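Local coordinates for protein lovastatin nonaketide synthase mokA (Monascus pilosus, PDB 6AD3) that builds the polyketide precursor of monacolin K (lovastatin) as an iterative type I polyketide synthase, of which this chain is the condensation domain, at residues A[97-108]-A[452-463]. The protein carries 1 engineered substitution. Numbering follows the deposited sequence.
Sequences IFNNTIGMFMTG and AKMTEVIATRER
The side-chain oxygen of N100 is gripped twice: E462 N donates to OD1 over 3.0 Å, arriving 48° out of the carbonyl plane, and a water that donates to the same OD1 accepts from R461 NE, lying at the guanidinium edge in its plane; R461 NH1 is held in a salt bridge by D438. N100 ND2 meanwhile reaches Y206 O, which fixes how the amide is turned. Beyond this junction T101–T107 and K453–T460 pair antiparallel, the shortest backbone bond running from G103 N to I458 O at 2.7 Å. Strand 453-460, from the C-terminal half of the chain, crosses over to become the outermost strand within this chain of the N-terminal lobe's sheet, as in other condensation domains of the chloramphenicol acetyltransferase fold. A beta bulge shifts the register by one between F105 and M106, with F105 O accepting from T455 N; the buried E456 N has no partner in the model. On one face the F105 ring lies beside the E456 chain, its CE2 3.4 Å from I458 CD1, while R165 makes a cation-pi contact with the ring and a salt bridge to E456. On the face turned to helix 213-227, the M104 chain folds back at chi2 (59°), laying its end across the neighbouring strand. Its SD lies 3.6 Å from M454 CB and its CE packs on V457 CB; F220 touches both M104 and M454.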
loop_
_atom_site.group_PDB
_atom_site.type_symbol
_atom_site.label_atom_id
_atom_site.label_comp_id
_atom_site.label_asym_id
_atom_site.label_seq_id
_atom_site.Cartn_x
_atom_site.Cartn_y
_atom_site.Cartn_z
ATOM N N ILE A 97 -5.216 2.449 14.041
ATOM C CA ILE A 97 -4.422 3.209 13.044
ATOM C C ILE A 97 -4.098 2.349 11.829
ATOM O O ILE A 97 -3.633 2.863 10.820
ATOM C CB ILE A 97 -3.088 3.777 13.651
ATOM C CG1 ILE A 97 -2.161 2.657 14.062
ATOM C CG2 ILE A 97 -3.343 4.698 14.833
ATOM C CD1 ILE A 97 -0.768 3.136 14.387
ATOM N N PHE A 98 -4.315 1.035 11.921
ATOM C CA PHE A 98 -4.005 0.112 10.808
ATOM C C PHE A 98 -5.265 -0.301 10.049
ATOM O O PHE A 98 -5.223 -1.147 9.154
ATOM C CB PHE A 98 -3.284 -1.133 11.311
ATOM C CG PHE A 98 -1.975 -0.857 11.970
ATOM C CD1 PHE A 98 -1.002 -0.116 11.344
ATOM C CD2 PHE A 98 -1.746 -1.285 13.270
ATOM C CE1 PHE A 98 0.179 0.221 11.997
ATOM C CE2 PHE A 98 -0.575 -0.952 13.929
ATOM C CZ PHE A 98 0.431 -0.283 13.256
ATOM N N ASN A 99 -6.358 0.398 10.297
ATOM C CA ASN A 99 -7.519 0.261 9.451
ATOM C C ASN A 99 -7.220 0.771 8.031
ATOM O O ASN A 99 -6.369 1.645 7.832
ATOM C CB ASN A 99 -8.699 1.073 9.996
ATOM C CG ASN A 99 -9.311 0.479 11.276
ATOM O OD1 ASN A 99 -8.935 -0.591 11.769
ATOM N ND2 ASN A 99 -10.301 1.206 11.814
ATOM N N ASN A 100 -7.945 0.219 7.058
ATOM C CA ASN A 100 -7.874 0.684 5.670
ATOM C C ASN A 100 -9.270 0.924 5.150
ATOM O O ASN A 100 -10.181 0.085 5.343
ATOM C CB ASN A 100 -7.200 -0.368 4.795
ATOM C CG ASN A 100 -5.859 -0.790 5.308
ATOM O OD1 ASN A 100 -4.845 -0.152 5.005
ATOM N ND2 ASN A 100 -5.835 -1.816 6.156
ATOM N N THR A 101 -9.483 2.068 4.515
ATOM C CA THR A 101 -10.818 2.484 4.128
ATOM C C THR A 101 -10.813 3.213 2.784
ATOM O O THR A 101 -10.166 4.241 2.641
ATOM C CB THR A 101 -11.448 3.395 5.211
ATOM O OG1 THR A 101 -11.178 2.885 6.524
ATOM C CG2 THR A 101 -12.963 3.523 5.019
ATOM N N ILE A 102 -11.472 2.624 1.786
ATOM C CA ILE A 102 -11.444 3.131 0.409
ATOM C C ILE A 102 -12.876 3.450 -0.006
ATOM O O ILE A 102 -13.731 2.549 -0.011
ATOM C CB ILE A 102 -10.896 2.076 -0.574
ATOM C CG1 ILE A 102 -9.558 1.546 -0.089
ATOM C CG2 ILE A 102 -10.740 2.689 -1.975
ATOM C CD1 ILE A 102 -8.469 2.614 0.095
ATOM N N GLY A 103 -13.149 4.741 -0.290
ATOM C CA GLY A 103 -14.495 5.175 -0.691
ATOM C C GLY A 103 -14.535 5.592 -2.163
ATOM O O GLY A 103 -13.654 6.285 -2.627
ATOM N N MET A 104 -15.470 5.054 -2.915
ATOM C CA MET A 104 -15.642 5.426 -4.284
ATOM C C MET A 104 -16.991 6.123 -4.474
ATOM O O MET A 104 -18.058 5.492 -4.372
ATOM C CB MET A 104 -15.537 4.223 -5.197
ATOM C CG MET A 104 -15.481 4.626 -6.686
ATOM S SD MET A 104 -14.105 5.735 -7.217
ATOM C CE MET A 104 -12.731 4.584 -7.291
ATOM N N PHE A 105 -16.919 7.400 -4.791
ATOM C CA PHE A 105 -18.116 8.180 -5.164
ATOM C C PHE A 105 -18.559 7.740 -6.541
ATOM O O PHE A 105 -17.737 7.637 -7.458
ATOM C CB PHE A 105 -17.798 9.675 -5.178
ATOM C CG PHE A 105 -17.632 10.263 -3.836
ATOM C CD1 PHE A 105 -18.724 10.504 -3.040
ATOM C CD2 PHE A 105 -16.367 10.559 -3.341
ATOM C CE1 PHE A 105 -18.578 11.103 -1.797
ATOM C CE2 PHE A 105 -16.206 11.048 -2.068
ATOM C CZ PHE A 105 -17.312 11.419 -1.331
ATOM N N MET A 106 -19.849 7.432 -6.688
ATOM C CA MET A 106 -20.396 7.072 -7.982
ATOM C C MET A 106 -21.790 7.604 -8.159
ATOM O O MET A 106 -22.529 7.764 -7.189
ATOM C CB MET A 106 -20.362 5.546 -8.254
ATOM C CG MET A 106 -20.837 4.620 -7.148
ATOM S SD MET A 106 -20.169 2.920 -7.327
ATOM C CE MET A 106 -18.511 3.145 -6.814
ATOM N N THR A 107 -22.153 7.837 -9.412
ATOM C CA THR A 107 -23.396 8.504 -9.733
ATOM C C THR A 107 -24.166 7.658 -10.735
ATOM O O THR A 107 -23.648 7.345 -11.785
ATOM C CB THR A 107 -23.180 9.906 -10.336
ATOM O OG1 THR A 107 -22.460 10.737 -9.417
ATOM C CG2 THR A 107 -24.530 10.564 -10.635
ATOM N N GLY A 108 -25.374 7.247 -10.383
ATOM C CA GLY A 108 -26.143 6.413 -11.261
ATOM C C GLY A 108 -26.848 5.308 -10.533
ATOM O O GLY A 108 -26.531 5.008 -9.375
ATOM N N ALA A 452 -24.017 3.049 -12.334
ATOM C CA ALA A 452 -23.310 4.085 -11.635
ATOM C C ALA A 452 -21.910 4.226 -12.235
ATOM O O ALA A 452 -21.199 3.248 -12.377
ATOM C CB ALA A 452 -23.235 3.762 -10.166
ATOM N N LYS A 453 -21.482 5.464 -12.421
ATOM C CA LYS A 453 -20.135 5.745 -12.866
ATOM C C LYS A 453 -19.353 6.385 -11.735
ATOM O O LYS A 453 -19.799 7.349 -11.128
ATOM C CB LYS A 453 -20.167 6.687 -14.066
ATOM C CG LYS A 453 -20.813 6.076 -15.311
ATOM C CD LYS A 453 -20.158 6.590 -16.589
ATOM C CE LYS A 453 -19.663 5.453 -17.468
ATOM N NZ LYS A 453 -20.514 5.295 -18.676
ATOM N N MET A 454 -18.120 5.948 -11.565
ATOM C CA MET A 454 -17.260 6.516 -10.554
ATOM C C MET A 454 -16.752 7.859 -10.907
ATOM O O MET A 454 -16.416 8.128 -12.051
ATOM C CB MET A 454 -16.069 5.616 -10.282
ATOM C CG MET A 454 -16.426 4.208 -10.243
ATOM S SD MET A 454 -14.931 3.268 -10.384
ATOM C CE MET A 454 -15.486 1.727 -9.687
ATOM N N THR A 455 -16.658 8.716 -9.921
ATOM C CA THR A 455 -16.212 10.068 -10.167
ATOM C C THR A 455 -14.940 10.419 -9.380
ATOM O O THR A 455 -14.253 11.368 -9.705
ATOM C CB THR A 455 -17.326 11.064 -9.813
ATOM O OG1 THR A 455 -17.668 10.918 -8.434
ATOM C CG2 THR A 455 -18.573 10.820 -10.671
ATOM N N GLU A 456 -14.717 9.770 -8.241
ATOM C CA GLU A 456 -13.762 10.287 -7.240
ATOM C C GLU A 456 -13.504 9.208 -6.200
ATOM O O GLU A 456 -14.436 8.519 -5.790
ATOM C CB GLU A 456 -14.326 11.481 -6.526
ATOM C CG GLU A 456 -13.340 12.151 -5.620
ATOM C CD GLU A 456 -13.958 13.242 -4.773
ATOM O OE1 GLU A 456 -15.054 13.699 -5.116
ATOM O OE2 GLU A 456 -13.280 13.715 -3.836
ATOM N N VAL A 457 -12.243 9.037 -5.803
ATOM C CA VAL A 457 -11.917 8.090 -4.710
ATOM C C VAL A 457 -11.384 8.853 -3.491
ATOM O O VAL A 457 -10.786 9.932 -3.622
ATOM C CB VAL A 457 -10.881 7.035 -5.164
ATOM C CG1 VAL A 457 -9.568 7.709 -5.527
ATOM C CG2 VAL A 457 -10.658 5.982 -4.075
ATOM N N ILE A 458 -11.752 8.393 -2.305
ATOM C CA ILE A 458 -11.175 8.871 -1.042
ATOM C C ILE A 458 -10.503 7.627 -0.480
ATOM O O ILE A 458 -11.149 6.593 -0.340
ATOM C CB ILE A 458 -12.219 9.211 0.055
ATOM C CG1 ILE A 458 -13.576 9.505 -0.488
ATOM C CG2 ILE A 458 -11.705 10.248 1.035
ATOM C CD1 ILE A 458 -14.555 9.850 0.620
ATOM N N ALA A 459 -9.223 7.727 -0.161
ATOM C CA ALA A 459 -8.461 6.592 0.328
ATOM C C ALA A 459 -7.781 6.929 1.627
ATOM O O ALA A 459 -7.069 7.922 1.736
ATOM C CB ALA A 459 -7.412 6.179 -0.705
ATOM N N THR A 460 -8.018 6.113 2.631
ATOM C CA THR A 460 -7.283 6.240 3.896
ATOM C C THR A 460 -6.680 4.863 4.244
ATOM O O THR A 460 -7.314 4.020 4.870
ATOM C CB THR A 460 -8.202 6.753 5.036
ATOM O OG1 THR A 460 -8.880 7.946 4.605
ATOM C CG2 THR A 460 -7.423 7.021 6.267
ATOM N N ARG A 461 -5.448 4.664 3.823
ATOM C CA ARG A 461 -4.707 3.457 4.129
ATOM C C ARG A 461 -4.117 3.544 5.538
ATOM O O ARG A 461 -3.972 4.645 6.094
ATOM C CB ARG A 461 -3.569 3.305 3.121
ATOM C CG ARG A 461 -4.048 3.072 1.713
ATOM C CD ARG A 461 -2.889 2.942 0.737
ATOM N NE ARG A 461 -2.121 1.746 0.997
ATOM C CZ ARG A 461 -1.032 1.399 0.314
ATOM N NH1 ARG A 461 -0.597 2.152 -0.678
ATOM N NH2 ARG A 461 -0.367 0.317 0.654
ATOM N N GLU A 462 -3.753 2.397 6.091
ATOM C CA GLU A 462 -3.130 2.317 7.394
ATOM C C GLU A 462 -1.954 3.250 7.485
ATOM O O GLU A 462 -1.257 3.467 6.508
ATOM C CB GLU A 462 -2.643 0.888 7.685
ATOM C CG GLU A 462 -1.580 0.392 6.695
ATOM C CD GLU A 462 -0.979 -0.945 7.059
ATOM O OE1 GLU A 462 -1.363 -1.506 8.105
ATOM O OE2 GLU A 462 -0.208 -1.491 6.238
ATOM N N ARG A 463 -1.660 3.687 8.709
ATOM C CA ARG A 463 -0.402 4.381 8.980
ATOM C C ARG A 463 0.747 3.407 8.843
ATOM O O ARG A 463 0.557 2.191 8.952
ATOM C CB ARG A 463 -0.389 4.966 10.392
ATOM C CG ARG A 463 -1.423 6.055 10.598
ATOM C CD ARG A 463 -1.264 6.708 11.972
ATOM N NE ARG A 463 -2.355 7.631 12.267
ATOM C CZ ARG A 463 -2.543 8.208 13.460
ATOM N NH1 ARG A 463 -1.663 8.038 14.456
ATOM N NH2 ARG A 463 -3.538 9.062 13.620
HETATM O O HOH W 1 -2.848 -0.251 2.905
HETATM O O HOH W 2 -8.820 3.844 7.184
HETATM O O HOH W 3 -20.209 10.327 -8.008
#